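Local coordinates for selenium-binding protein (Sulfolobus tokodaii, PDB 2ECE) that is of unknown function but is a beta-propeller of the selenium-binding protein family and may bind selenium, at residues Glu295-Ile300 / Phe354-Thr359; Asp331-Tyr336 / Asp349-Phe354; Glu159-Gly164 / Asp186-Tyr191; Ile152-Asn157 / Gly165-Asp170; Glu303-Asn308 / Gly366-Ala371. One frame throughout, in Å; residues are numbered along the deposited sequence.

Contact 1: residues Glu295-Ile300 / Phe354-Thr359; sequences EKVIEI and FKPVLT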
# COMPACT_ATOMS: atom_id res chain seq x y z
N GLU A 295 -20.41 1.14 4.78
CA GLU A 295 -21.15 -0.10 4.66
C GLU A 295 -20.29 -1.23 4.13
O GLU A 295 -19.42 -1.02 3.28
CB GLU A 295 -22.35 0.09 3.73
CG GLU A 295 -23.57 0.70 4.40
CD GLU A 295 -24.58 1.20 3.39
OE1 GLU A 295 -24.66 0.61 2.28
OE2 GLU A 295 -25.30 2.17 3.70
N LYS A 296 -20.53 -2.44 4.63
CA LYS A 296 -19.78 -3.61 4.18
C LYS A 296 -20.33 -4.00 2.82
O LYS A 296 -21.53 -4.24 2.68
CB LYS A 296 -19.93 -4.76 5.18
CG LYS A 296 -19.16 -6.02 4.79
CD LYS A 296 -19.00 -6.99 5.97
CE LYS A 296 -20.33 -7.50 6.50
NZ LYS A 296 -20.12 -8.51 7.59
N VAL A 297 -19.47 -4.07 1.81
CA VAL A 297 -19.92 -4.42 0.47
C VAL A 297 -19.36 -5.74 -0.06
O VAL A 297 -19.88 -6.29 -1.03
CB VAL A 297 -19.59 -3.29 -0.53
CG1 VAL A 297 -20.40 -2.05 -0.18
CG2 VAL A 297 -18.10 -2.97 -0.50
N ILE A 298 -18.32 -6.25 0.59
CA ILE A 298 -17.71 -7.52 0.20
C ILE A 298 -17.27 -8.26 1.45
O ILE A 298 -16.69 -7.68 2.36
CB ILE A 298 -16.45 -7.33 -0.68
CG1 ILE A 298 -16.79 -6.66 -2.00
CG2 ILE A 298 -15.82 -8.69 -0.96
CD1 ILE A 298 -15.57 -6.30 -2.83
N GLU A 299 -17.55 -9.56 1.50
CA GLU A 299 -17.14 -10.38 2.63
C GLU A 299 -16.64 -11.69 2.08
O GLU A 299 -17.33 -12.35 1.30
CB GLU A 299 -18.31 -10.62 3.60
CG GLU A 299 -17.88 -11.33 4.89
CD GLU A 299 -19.03 -11.56 5.86
OE1 GLU A 299 -19.80 -10.61 6.12
OE2 GLU A 299 -19.16 -12.69 6.36
N ILE A 300 -15.43 -12.06 2.46
CA ILE A 300 -14.83 -13.30 2.00
C ILE A 300 -14.59 -14.20 3.20
O ILE A 300 -13.91 -13.83 4.15
CB ILE A 300 -13.48 -13.03 1.28
CG1 ILE A 300 -13.72 -12.12 0.08
CG2 ILE A 300 -12.85 -14.35 0.84
CD1 ILE A 300 -12.45 -11.68 -0.62
N PHE A 354 -21.71 0.13 -4.35
CA PHE A 354 -22.49 -0.50 -3.30
C PHE A 354 -22.71 -2.00 -3.51
O PHE A 354 -22.97 -2.72 -2.56
CB PHE A 354 -23.83 0.21 -3.17
CG PHE A 354 -23.71 1.63 -2.70
CD1 PHE A 354 -23.69 1.94 -1.35
CD2 PHE A 354 -23.59 2.67 -3.62
CE1 PHE A 354 -23.56 3.25 -0.91
CE2 PHE A 354 -23.45 3.99 -3.20
CZ PHE A 354 -23.44 4.28 -1.83
N LYS A 355 -22.60 -2.45 -4.75
CA LYS A 355 -22.79 -3.87 -5.07
C LYS A 355 -21.72 -4.36 -6.04
O LYS A 355 -21.96 -4.50 -7.24
CB LYS A 355 -24.18 -4.09 -5.67
CG LYS A 355 -25.24 -4.54 -4.66
CD LYS A 355 -25.75 -5.93 -5.02
CE LYS A 355 -25.79 -6.85 -3.80
NZ LYS A 355 -25.89 -8.28 -4.21
N PRO A 356 -20.51 -4.65 -5.52
CA PRO A 356 -19.38 -5.14 -6.31
C PRO A 356 -19.64 -6.52 -6.91
O PRO A 356 -20.24 -7.38 -6.28
CB PRO A 356 -18.23 -5.15 -5.31
CG PRO A 356 -18.63 -4.10 -4.30
CD PRO A 356 -20.10 -4.39 -4.13
N VAL A 357 -19.18 -6.72 -8.14
CA VAL A 357 -19.35 -8.00 -8.81
C VAL A 357 -18.00 -8.63 -9.14
O VAL A 357 -17.16 -8.02 -9.79
CB VAL A 357 -20.16 -7.82 -10.12
CG1 VAL A 357 -20.10 -9.09 -10.96
CG2 VAL A 357 -21.61 -7.49 -9.78
N LEU A 358 -17.80 -9.86 -8.68
CA LEU A 358 -16.56 -10.59 -8.92
C LEU A 358 -16.46 -10.89 -10.42
O LEU A 358 -17.30 -11.60 -10.97
CB LEU A 358 -16.55 -11.91 -8.14
CG LEU A 358 -15.27 -12.44 -7.48
CD1 LEU A 358 -15.39 -13.95 -7.33
CD2 LEU A 358 -14.04 -12.09 -8.29
N THR A 359 -15.43 -10.37 -11.09
CA THR A 359 -15.27 -10.61 -12.52
C THR A 359 -13.94 -11.24 -12.89
O THR A 359 -13.66 -11.46 -14.07
CB THR A 359 -15.43 -9.30 -13.33
OG1 THR A 359 -14.51 -8.32 -12.85
CG2 THR A 359 -16.86 -8.76 -13.21
O HOH W 1 -22.52 -5.77 -1.94
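Apolar packing carries the middle of this contact, with the ring of P356 set against V297 and I298. P356 CD lies 3.8 Å from V297 CB, and the proline ring crosses the valine at about a right angle. CG of the proline sits between V297 and I298, while its CB meets the tip of the isoleucine, 3.8 Å from I298 CD1. The isoleucine reaches this far because CG1 stands anti to the carbonyl carbon (chi1 -63°) and CD1 continues extended. V297 CG1 rests on backbone instead, 3.6 Å from F354 O.

The polar link runs through one water, which donates 2.8 Å to V297 O and 3.1 Å to F354 O, so two carbonyls that cannot bond each other share a donor. At the outer end, E295 OE1 comes to the edge of the F354 ring, near its plane, 4.0 Å from CD1. Away from the proline, K296 NZ and E299 OE1 form a salt bridge of 2.6 Å along the same strand.

V297 and I298 both face I282, a classic beta bulge in strand 291-304, which pairs with strand 280-288. The contact therefore joins two neighbouring sheets of the propeller near the surface: F354 meets F286 edge-to-face on one, and I298 also touches L335 and Y348 in strands 334-339 and 344-349 of the other.

Contact 2: residues Asp331-Tyr336 / Asp349-Phe354; sequences DDKFLY and DISNPF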
# COMPACT_ATOMS: atom_id res chain seq x y z
N ASP A 331 -10.24 4.33 -13.93
CA ASP A 331 -11.60 4.63 -14.39
C ASP A 331 -12.62 4.33 -13.30
O ASP A 331 -13.82 4.44 -13.51
CB ASP A 331 -11.93 3.80 -15.63
CG ASP A 331 -11.66 2.32 -15.43
OD1 ASP A 331 -11.53 1.89 -14.26
OD2 ASP A 331 -11.59 1.58 -16.43
N ASP A 332 -12.13 3.94 -12.13
CA ASP A 332 -12.99 3.62 -11.00
C ASP A 332 -13.95 2.48 -11.29
O ASP A 332 -14.96 2.32 -10.61
CB ASP A 332 -13.80 4.85 -10.57
CG ASP A 332 -12.94 5.91 -9.89
OD1 ASP A 332 -11.95 5.54 -9.22
OD2 ASP A 332 -13.27 7.11 -10.00
N LYS A 333 -13.62 1.67 -12.29
CA LYS A 333 -14.49 0.55 -12.66
C LYS A 333 -14.18 -0.75 -11.93
O LYS A 333 -15.08 -1.54 -11.64
CB LYS A 333 -14.41 0.32 -14.18
CG LYS A 333 -15.43 -0.67 -14.72
CD LYS A 333 -15.25 -0.89 -16.22
CE LYS A 333 -16.34 -1.80 -16.76
NZ LYS A 333 -16.16 -2.10 -18.22
N PHE A 334 -12.90 -0.97 -11.60
CA PHE A 334 -12.52 -2.21 -10.93
C PHE A 334 -11.81 -2.05 -9.58
O PHE A 334 -11.02 -1.13 -9.39
CB PHE A 334 -11.65 -3.06 -11.86
CG PHE A 334 -12.39 -3.56 -13.08
CD1 PHE A 334 -13.37 -4.54 -12.96
CD2 PHE A 334 -12.12 -3.04 -14.34
CE1 PHE A 334 -14.07 -5.00 -14.08
CE2 PHE A 334 -12.82 -3.49 -15.48
CZ PHE A 334 -13.80 -4.47 -15.34
N LEU A 335 -12.10 -2.98 -8.68
CA LEU A 335 -11.52 -3.00 -7.34
C LEU A 335 -10.73 -4.32 -7.30
O LEU A 335 -11.30 -5.38 -7.55
CB LEU A 335 -12.64 -3.00 -6.30
CG LEU A 335 -12.49 -2.44 -4.87
CD1 LEU A 335 -13.19 -3.38 -3.90
CD2 LEU A 335 -11.02 -2.28 -4.50
N TYR A 336 -9.43 -4.26 -7.03
CA TYR A 336 -8.64 -5.47 -6.97
C TYR A 336 -8.26 -5.75 -5.52
O TYR A 336 -7.93 -4.83 -4.78
CB TYR A 336 -7.37 -5.35 -7.82
CG TYR A 336 -7.65 -5.20 -9.30
CD1 TYR A 336 -7.94 -3.96 -9.85
CD2 TYR A 336 -7.66 -6.32 -10.13
CE1 TYR A 336 -8.24 -3.83 -11.21
CE2 TYR A 336 -7.96 -6.21 -11.49
CZ TYR A 336 -8.25 -4.96 -12.03
OH TYR A 336 -8.56 -4.84 -13.36
N ASP A 349 -15.95 -5.74 -10.23
CA ASP A 349 -16.50 -4.66 -11.03
C ASP A 349 -17.25 -3.79 -10.04
O ASP A 349 -18.16 -4.26 -9.36
CB ASP A 349 -17.46 -5.23 -12.09
CG ASP A 349 -18.16 -4.16 -12.90
OD1 ASP A 349 -18.23 -4.31 -14.14
OD2 ASP A 349 -18.64 -3.17 -12.31
N ILE A 350 -16.86 -2.53 -9.91
CA ILE A 350 -17.55 -1.65 -8.98
C ILE A 350 -18.33 -0.54 -9.67
O ILE A 350 -18.45 0.57 -9.14
CB ILE A 350 -16.57 -1.02 -7.95
CG1 ILE A 350 -15.35 -0.41 -8.65
CG2 ILE A 350 -16.14 -2.08 -6.95
CD1 ILE A 350 -14.41 0.29 -7.70
N SER A 351 -18.86 -0.84 -10.86
CA SER A 351 -19.66 0.12 -11.61
C SER A 351 -20.68 0.67 -10.62
O SER A 351 -21.05 1.85 -10.66
CB SER A 351 -20.37 -0.57 -12.77
OG SER A 351 -19.43 -1.09 -13.69
N ASN A 352 -21.14 -0.21 -9.74
CA ASN A 352 -22.05 0.17 -8.67
C ASN A 352 -21.22 -0.18 -7.45
O ASN A 352 -21.14 -1.35 -7.06
CB ASN A 352 -23.33 -0.65 -8.69
CG ASN A 352 -24.23 -0.36 -7.51
OD1 ASN A 352 -23.89 0.46 -6.64
ND2 ASN A 352 -25.37 -1.02 -7.45
N PRO A 353 -20.59 0.82 -6.82
CA PRO A 353 -19.74 0.66 -5.64
C PRO A 353 -20.41 -0.09 -4.50
O PRO A 353 -19.77 -0.86 -3.78
CB PRO A 353 -19.40 2.10 -5.25
CG PRO A 353 -19.57 2.87 -6.52
CD PRO A 353 -20.82 2.25 -7.10
N PHE A 354 -21.71 0.13 -4.35
CA PHE A 354 -22.49 -0.50 -3.30
C PHE A 354 -22.71 -2.00 -3.51
O PHE A 354 -22.97 -2.72 -2.56
CB PHE A 354 -23.83 0.21 -3.17
CG PHE A 354 -23.71 1.63 -2.70
CD1 PHE A 354 -23.69 1.94 -1.35
CD2 PHE A 354 -23.59 2.67 -3.62
CE1 PHE A 354 -23.56 3.25 -0.91
CE2 PHE A 354 -23.45 3.99 -3.20
CZ PHE A 354 -23.44 4.28 -1.83
O HOH W 2 -16.95 2.95 -8.99
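I350 lays its side chain over the backbone of D332 to L335, with CG1 3.4 Å from D332 O and CG2 3.7 Å from L335 CB. I350 CG1 takes the crowded position between the backbone N and the carbonyl carbon (chi1 50°), which sets it closest to K333 O, 3.2 Å away. That carbonyl accepts the one direct hydrogen bond between the segments, from I350 N at 2.7 Å; the N-H is nearly straight at 167°, though the donor stands above the carbonyl plane. A water donates to both D332 O and I350 O, a second tie.

F334 and D349 form an antiparallel non-hydrogen-bonded pair, and F334 CD1 lies 3.7 Å from D349 CA. K333 CG lies over one face of the F334 ring, toward its rim, and K333 NZ goes on to P425 O. D349 OD2 is gripped twice, by S351 OG on its syn lone pair at 2.6 Å and by S351 N at 2.8 Å, the latter making an Asx turn. D331 OD1 makes another with K333 N.

The contact lies at the open end of the hairpin 334-339/344-349; L335 and I350 both pack on F268 of strand 266-274 and on I328 of strand 326-328.

Contact 3: residues Glu159-Gly164 / Asp186-Tyr191; sequences EGEGPG and DQYLAY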
# COMPACT_ATOMS: atom_id res chain seq x y z
N GLU A 159 8.33 6.27 21.38
CA GLU A 159 8.53 5.13 22.28
C GLU A 159 7.95 3.81 21.77
O GLU A 159 8.10 2.77 22.41
CB GLU A 159 7.89 5.40 23.65
CG GLU A 159 8.51 6.52 24.46
CD GLU A 159 7.95 6.57 25.87
OE1 GLU A 159 7.51 7.66 26.30
OE2 GLU A 159 7.94 5.52 26.55
N GLY A 160 7.29 3.84 20.62
CA GLY A 160 6.72 2.61 20.10
C GLY A 160 5.27 2.43 20.51
O GLY A 160 4.65 1.43 20.16
N GLU A 161 4.74 3.39 21.26
CA GLU A 161 3.33 3.34 21.67
C GLU A 161 2.60 4.33 20.76
O GLU A 161 3.01 4.53 19.62
CB GLU A 161 3.18 3.74 23.15
CG GLU A 161 3.86 2.77 24.12
CD GLU A 161 3.34 1.35 24.01
OE1 GLU A 161 4.11 0.40 24.27
OE2 GLU A 161 2.15 1.17 23.68
N GLY A 162 1.53 4.95 21.26
CA GLY A 162 0.79 5.90 20.45
C GLY A 162 0.62 7.24 21.13
O GLY A 162 1.09 7.41 22.26
N PRO A 163 -0.08 8.21 20.51
CA PRO A 163 -0.72 8.12 19.20
C PRO A 163 0.26 8.07 18.04
O PRO A 163 1.37 8.60 18.12
CB PRO A 163 -1.57 9.39 19.13
CG PRO A 163 -1.76 9.78 20.59
CD PRO A 163 -0.40 9.49 21.16
N GLY A 164 -0.15 7.41 16.97
CA GLY A 164 0.66 7.38 15.77
C GLY A 164 0.01 8.48 14.97
O GLY A 164 -0.89 9.16 15.48
N ASP A 186 -10.09 11.65 19.47
CA ASP A 186 -9.64 10.44 20.15
C ASP A 186 -8.92 9.45 19.24
O ASP A 186 -8.82 8.27 19.56
CB ASP A 186 -10.81 9.76 20.89
CG ASP A 186 -11.83 9.14 19.95
OD1 ASP A 186 -12.73 8.45 20.47
OD2 ASP A 186 -11.74 9.32 18.72
N GLN A 187 -8.43 9.93 18.11
CA GLN A 187 -7.68 9.05 17.20
C GLN A 187 -6.37 8.73 17.92
O GLN A 187 -5.71 9.62 18.47
CB GLN A 187 -7.40 9.76 15.87
CG GLN A 187 -6.38 9.03 14.99
CD GLN A 187 -4.95 9.47 15.25
OE1 GLN A 187 -4.02 8.66 15.28
NE2 GLN A 187 -4.76 10.77 15.44
N TYR A 188 -5.98 7.46 17.91
CA TYR A 188 -4.75 7.04 18.57
C TYR A 188 -3.94 6.12 17.66
O TYR A 188 -2.73 6.31 17.48
CB TYR A 188 -5.12 6.34 19.89
CG TYR A 188 -3.96 5.85 20.72
CD1 TYR A 188 -3.47 4.55 20.57
CD2 TYR A 188 -3.37 6.67 21.68
CE1 TYR A 188 -2.42 4.08 21.35
CE2 TYR A 188 -2.31 6.21 22.47
CZ TYR A 188 -1.85 4.92 22.30
OH TYR A 188 -0.81 4.45 23.07
N LEU A 189 -4.60 5.13 17.08
CA LEU A 189 -3.96 4.19 16.17
C LEU A 189 -3.85 4.80 14.76
O LEU A 189 -4.53 5.78 14.45
CB LEU A 189 -4.77 2.90 16.10
CG LEU A 189 -4.32 1.65 16.88
CD1 LEU A 189 -3.48 2.00 18.09
CD2 LEU A 189 -5.57 0.86 17.26
N ALA A 190 -3.01 4.22 13.92
CA ALA A 190 -2.82 4.71 12.56
C ALA A 190 -2.32 3.57 11.67
O ALA A 190 -2.07 2.46 12.15
CB ALA A 190 -1.79 5.86 12.54
N TYR A 191 -2.23 3.85 10.37
CA TYR A 191 -1.69 2.89 9.41
C TYR A 191 -1.56 3.53 8.03
O TYR A 191 -0.47 3.95 7.63
CB TYR A 191 -2.60 1.68 9.28
CG TYR A 191 -2.06 0.63 8.32
CD1 TYR A 191 -2.56 0.49 7.02
CD2 TYR A 191 -0.99 -0.17 8.70
CE1 TYR A 191 -1.99 -0.44 6.12
CE2 TYR A 191 -0.42 -1.09 7.83
CZ TYR A 191 -0.92 -1.22 6.54
OH TYR A 191 -0.34 -2.13 5.70
O HOH W 3 -0.21 1.91 23.00
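G164 N donates to Y188 O at 2.9 Å, nearly along the C=O axis and with the N-H at 163°, the firmest bond between the two loops. A weaker one runs from G162 N to Y188 OH, 3.0 Å long and bent to 131°. The same hydroxyl is 2.6 Å from a water that donates to E161 OE2, while E161 OE1 is held by N211.

The loop 159-164 links the second and third strands of one propeller blade, and 186-191 belongs to the crossing into the next blade, so their meeting fixes the crossing segment against the blade it leaves. P163 follows a cis peptide bond and lies over one face of the Y188 ring: its CA makes a CH-pi contact, 4.2 Å from the ring centroid, and its CG comes within 3.7 Å of Y188 CD2. An alanine here, without CG and CD, would probably leave the tyrosine face less well packed and make the cis peptide harder to keep. G162 passes so near the ring that a side chain pointing toward it would clash with Y188 CE1. Farther along, A190 CB packs on the backbone of G164, 4.0 Å from its carbonyl carbon.

Contact 4: residues Ile152-Asn157 / Gly165-Asp170; sequences ISALGN and GILMLD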
# COMPACT_ATOMS: atom_id res chain seq x y z
N ILE A 152 3.54 11.63 5.34
CA ILE A 152 3.95 10.27 5.67
C ILE A 152 3.30 9.82 6.96
O ILE A 152 3.39 10.51 7.97
CB ILE A 152 5.49 10.18 5.84
CG1 ILE A 152 6.19 10.76 4.61
CG2 ILE A 152 5.90 8.73 6.07
CD1 ILE A 152 7.69 10.83 4.72
N SER A 153 2.66 8.66 6.94
CA SER A 153 2.02 8.16 8.15
C SER A 153 3.03 7.39 9.00
O SER A 153 4.05 6.91 8.50
CB SER A 153 0.84 7.25 7.80
OG SER A 153 1.28 6.09 7.13
N ALA A 154 2.76 7.30 10.30
CA ALA A 154 3.64 6.59 11.23
C ALA A 154 2.80 5.79 12.22
O ALA A 154 1.77 6.25 12.69
CB ALA A 154 4.54 7.60 11.97
N LEU A 155 3.26 4.58 12.53
CA LEU A 155 2.54 3.68 13.43
C LEU A 155 2.47 4.09 14.91
O LEU A 155 1.51 3.75 15.60
CB LEU A 155 3.13 2.28 13.34
CG LEU A 155 2.53 1.23 12.39
CD1 LEU A 155 1.91 1.87 11.17
CD2 LEU A 155 3.61 0.23 12.03
N GLY A 156 3.46 4.82 15.40
CA GLY A 156 3.41 5.21 16.80
C GLY A 156 4.27 6.40 17.18
O GLY A 156 4.79 7.09 16.31
N ASN A 157 4.38 6.67 18.48
CA ASN A 157 5.21 7.78 18.95
C ASN A 157 6.65 7.30 19.05
O ASN A 157 6.95 6.14 18.73
CB ASN A 157 4.73 8.29 20.32
CG ASN A 157 4.75 7.21 21.39
OD1 ASN A 157 5.31 6.13 21.21
ND2 ASN A 157 4.13 7.51 22.52
N GLY A 165 0.42 8.68 13.72
CA GLY A 165 -0.21 9.74 12.96
C GLY A 165 0.46 10.06 11.65
O GLY A 165 1.07 9.19 11.03
N ILE A 166 0.35 11.31 11.23
CA ILE A 166 0.92 11.75 9.97
C ILE A 166 1.85 12.95 10.14
O ILE A 166 1.51 13.93 10.80
CB ILE A 166 -0.22 12.15 8.99
CG1 ILE A 166 -1.16 10.96 8.79
CG2 ILE A 166 0.37 12.64 7.67
CD1 ILE A 166 -2.51 11.33 8.19
N LEU A 167 3.03 12.85 9.54
CA LEU A 167 3.99 13.95 9.60
C LEU A 167 4.13 14.49 8.18
O LEU A 167 3.71 13.85 7.22
CB LEU A 167 5.36 13.48 10.10
CG LEU A 167 6.12 12.48 9.23
CD1 LEU A 167 7.52 13.01 8.94
CD2 LEU A 167 6.20 11.15 9.95
N MET A 168 4.74 15.66 8.06
CA MET A 168 4.92 16.29 6.77
C MET A 168 6.39 16.61 6.52
O MET A 168 7.16 16.83 7.46
CB MET A 168 4.10 17.58 6.70
CG MET A 168 2.60 17.36 6.74
SD MET A 168 1.73 18.84 7.29
CE MET A 168 1.76 19.85 5.80
N LEU A 169 6.77 16.60 5.24
CA LEU A 169 8.13 16.92 4.83
C LEU A 169 8.01 18.09 3.87
O LEU A 169 7.09 18.14 3.06
CB LEU A 169 8.79 15.77 4.07
CG LEU A 169 9.16 14.42 4.67
CD1 LEU A 169 10.03 13.70 3.63
CD2 LEU A 169 9.92 14.57 5.98
N ASP A 170 8.97 19.00 3.95
CA ASP A 170 8.99 20.17 3.09
C ASP A 170 9.25 19.76 1.63
O ASP A 170 10.14 18.95 1.37
CB ASP A 170 10.08 21.12 3.55
CG ASP A 170 10.04 22.43 2.83
OD1 ASP A 170 9.35 23.35 3.32
OD2 ASP A 170 10.70 22.53 1.78
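Four backbone hydrogen bonds join strands 150-154 and 165-169, an antiparallel hairpin. I152 and L167 form a hydrogen-bonded pair with both bonds nearly straight: I152 N donates to L167 O at 2.9 Å, L167 N to I152 O at 2.8 Å, each in the carbonyl plane. In the other such pair A154 N to G165 O is short, 2.6 Å, and its return from G165 N to A154 O measures 3.0 Å, both with the N-H bent below 150°. Between them S153 faces I166 across a non-hydrogen-bonded pair, with S153 CA 3.2 Å from G165 O in a CA-H...O contact.

Apolar packing runs along the side bearing I152, A154 and L167. I152 CD1 crosses the end of L169 obliquely, 3.9 Å from L169 CD1. L167 CG takes the crowded position (chi1 65°), which folds CD2 over I152 O, 3.5 Å away. S153 OG, on the other side, bonds Y191 O and T142 N.

G165 has backbone angles that would jam a CB against the preceding carbonyl. All four bonds between the strands are main-chain, leaving side chains to pack on the sheet's two buried faces, and the serine links this hairpin to the chain entering the next blade.

Contact 5: residues Glu303-Asn308 / Gly366-Ala371; sequences EPLEGN and GIFHRA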
# COMPACT_ATOMS: atom_id res chain seq x y z
N GLU A 303 -11.33 -20.50 4.43
CA GLU A 303 -11.46 -21.80 3.78
C GLU A 303 -11.00 -22.93 4.70
O GLU A 303 -9.83 -22.99 5.08
CB GLU A 303 -10.64 -21.86 2.49
CG GLU A 303 -11.27 -21.16 1.29
CD GLU A 303 -12.45 -21.91 0.71
OE1 GLU A 303 -12.71 -23.05 1.15
OE2 GLU A 303 -13.13 -21.36 -0.19
N PRO A 304 -11.92 -23.82 5.09
CA PRO A 304 -11.52 -24.92 5.97
C PRO A 304 -10.42 -25.78 5.33
O PRO A 304 -10.42 -26.04 4.13
CB PRO A 304 -12.83 -25.69 6.20
CG PRO A 304 -13.75 -25.21 5.08
CD PRO A 304 -13.39 -23.76 4.95
N LEU A 305 -9.46 -26.20 6.16
CA LEU A 305 -8.33 -27.01 5.72
C LEU A 305 -7.78 -27.66 6.98
O LEU A 305 -7.55 -26.97 7.97
CB LEU A 305 -7.25 -26.10 5.11
CG LEU A 305 -6.57 -26.40 3.77
CD1 LEU A 305 -5.13 -25.91 3.84
CD2 LEU A 305 -6.60 -27.89 3.46
N GLU A 306 -7.55 -28.97 6.97
CA GLU A 306 -7.05 -29.62 8.18
C GLU A 306 -5.53 -29.74 8.33
O GLU A 306 -5.01 -29.54 9.43
CB GLU A 306 -7.68 -31.01 8.36
CG GLU A 306 -7.57 -31.96 7.18
CD GLU A 306 -8.24 -33.30 7.48
OE1 GLU A 306 -9.35 -33.28 8.05
OE2 GLU A 306 -7.66 -34.35 7.15
N GLY A 307 -4.82 -30.04 7.25
CA GLY A 307 -3.37 -30.16 7.36
C GLY A 307 -2.56 -29.08 6.67
O GLY A 307 -3.11 -28.16 6.07
N ASN A 308 -1.23 -29.20 6.75
CA ASN A 308 -0.31 -28.25 6.13
C ASN A 308 -0.54 -26.80 6.55
O ASN A 308 -0.30 -25.87 5.77
CB ASN A 308 -0.39 -28.35 4.60
CG ASN A 308 0.28 -29.61 4.06
OD1 ASN A 308 0.99 -30.31 4.79
ND2 ASN A 308 0.07 -29.89 2.78
N GLY A 366 -0.17 -19.03 -1.59
CA GLY A 366 -1.23 -19.16 -0.61
C GLY A 366 -1.16 -20.41 0.25
O GLY A 366 -0.74 -21.47 -0.21
N ILE A 367 -1.59 -20.28 1.50
CA ILE A 367 -1.59 -21.43 2.40
C ILE A 367 -2.65 -22.41 1.91
O ILE A 367 -2.51 -23.63 2.06
CB ILE A 367 -1.93 -21.00 3.85
CG1 ILE A 367 -0.84 -20.07 4.38
CG2 ILE A 367 -2.06 -22.22 4.74
CD1 ILE A 367 -1.21 -19.36 5.67
N PHE A 368 -3.72 -21.88 1.31
CA PHE A 368 -4.79 -22.73 0.80
C PHE A 368 -4.51 -23.33 -0.57
O PHE A 368 -4.53 -24.55 -0.72
CB PHE A 368 -6.11 -21.95 0.75
CG PHE A 368 -7.30 -22.80 0.38
CD1 PHE A 368 -7.79 -23.76 1.26
CD2 PHE A 368 -7.91 -22.67 -0.87
CE1 PHE A 368 -8.87 -24.57 0.91
CE2 PHE A 368 -8.99 -23.47 -1.23
CZ PHE A 368 -9.47 -24.42 -0.34
N HIS A 369 -4.24 -22.49 -1.56
CA HIS A 369 -3.98 -22.96 -2.93
C HIS A 369 -2.59 -23.53 -3.19
O HIS A 369 -2.45 -24.45 -3.99
CB HIS A 369 -4.21 -21.84 -3.95
CG HIS A 369 -5.63 -21.35 -4.02
ND1 HIS A 369 -6.69 -22.18 -4.29
CD2 HIS A 369 -6.14 -20.10 -3.91
CE1 HIS A 369 -7.80 -21.46 -4.35
NE2 HIS A 369 -7.49 -20.20 -4.12
N ARG A 370 -1.56 -22.98 -2.55
CA ARG A 370 -0.19 -23.44 -2.79
C ARG A 370 0.04 -23.49 -4.30
O ARG A 370 0.75 -24.35 -4.81
CB ARG A 370 0.03 -24.84 -2.19
CG ARG A 370 0.89 -24.85 -0.94
CD ARG A 370 0.15 -24.29 0.26
NE ARG A 370 1.03 -24.00 1.40
CZ ARG A 370 1.84 -22.94 1.47
NH1 ARG A 370 1.89 -22.07 0.47
NH2 ARG A 370 2.59 -22.75 2.55
N ALA A 371 -0.57 -22.54 -5.00
CA ALA A 371 -0.49 -22.46 -6.45
C ALA A 371 0.84 -21.96 -6.99
O ALA A 371 1.30 -20.88 -6.62
CB ALA A 371 -1.63 -21.59 -6.99
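At the rim of the beta-propeller, the end of strand 291-304 in one sheet meets the loop that leaves strand 357-363 of the next, and F368 is the side chain that bridges them. Its CB leaves the backbone toward 303-308, and with CG anti to the backbone N (chi1 -174°) the ring is carried in with one face against E303. E303 CB lies over the ring, 4.1 Å from F368 CG. CD1 is shared, lying 3.6 Å from E303 CB and 3.8 Å from L305 CG, which approaches the ring obliquely. At CE1 the same E303 CB is again close, while P304 O stands at the ring edge, near its plane, 3.9 Å off. CE2 faces E303 CG, and F368 CZ, at the tip, is 3.8 Å from E303 OE1.

The E303 chain bends at chi2 (-73°), so that it folds back over the ring with its carboxylate tilted 24° to the aromatic plane. E303 CB makes a CH-pi contact over the face, 3.8 Å from the ring centroid. An alanine at F368 would probably leave E303 and L305 without their main partner in this loop and loosen the join between the two sheets. From strand 318-319, V319 touches F368, L305 and I367, and so backs the join.

The loop is turned by a backbone bond from R370 N to G366 O, and H369, whose CE1 lies at the F368 ring edge, sends its NE2 to E344. L305 CD1 ends against the backbone, 3.9 Å from I367 O.

From the N terminus, contact 4 comes first, closing the short hairpin loop between strands 150-154 and 165-169. Contact 3 crosses it: 159-164 lies within that loop, and 186-191 leads on toward strand 193-196. The two touch, A190 packing on A154 and G165, which joins the hairpin to the blade crossing. Strand 291-304 then opens contacts 1 and 5 in turn; they cross, their partners following in the same order at 354-359 and 366-371, and tie two adjacent sheets at places about 24 Å apart between centres. Contact 2 falls within both of these spans, closing the hairpin 334-339/344-349, and shares F354 with contact 1.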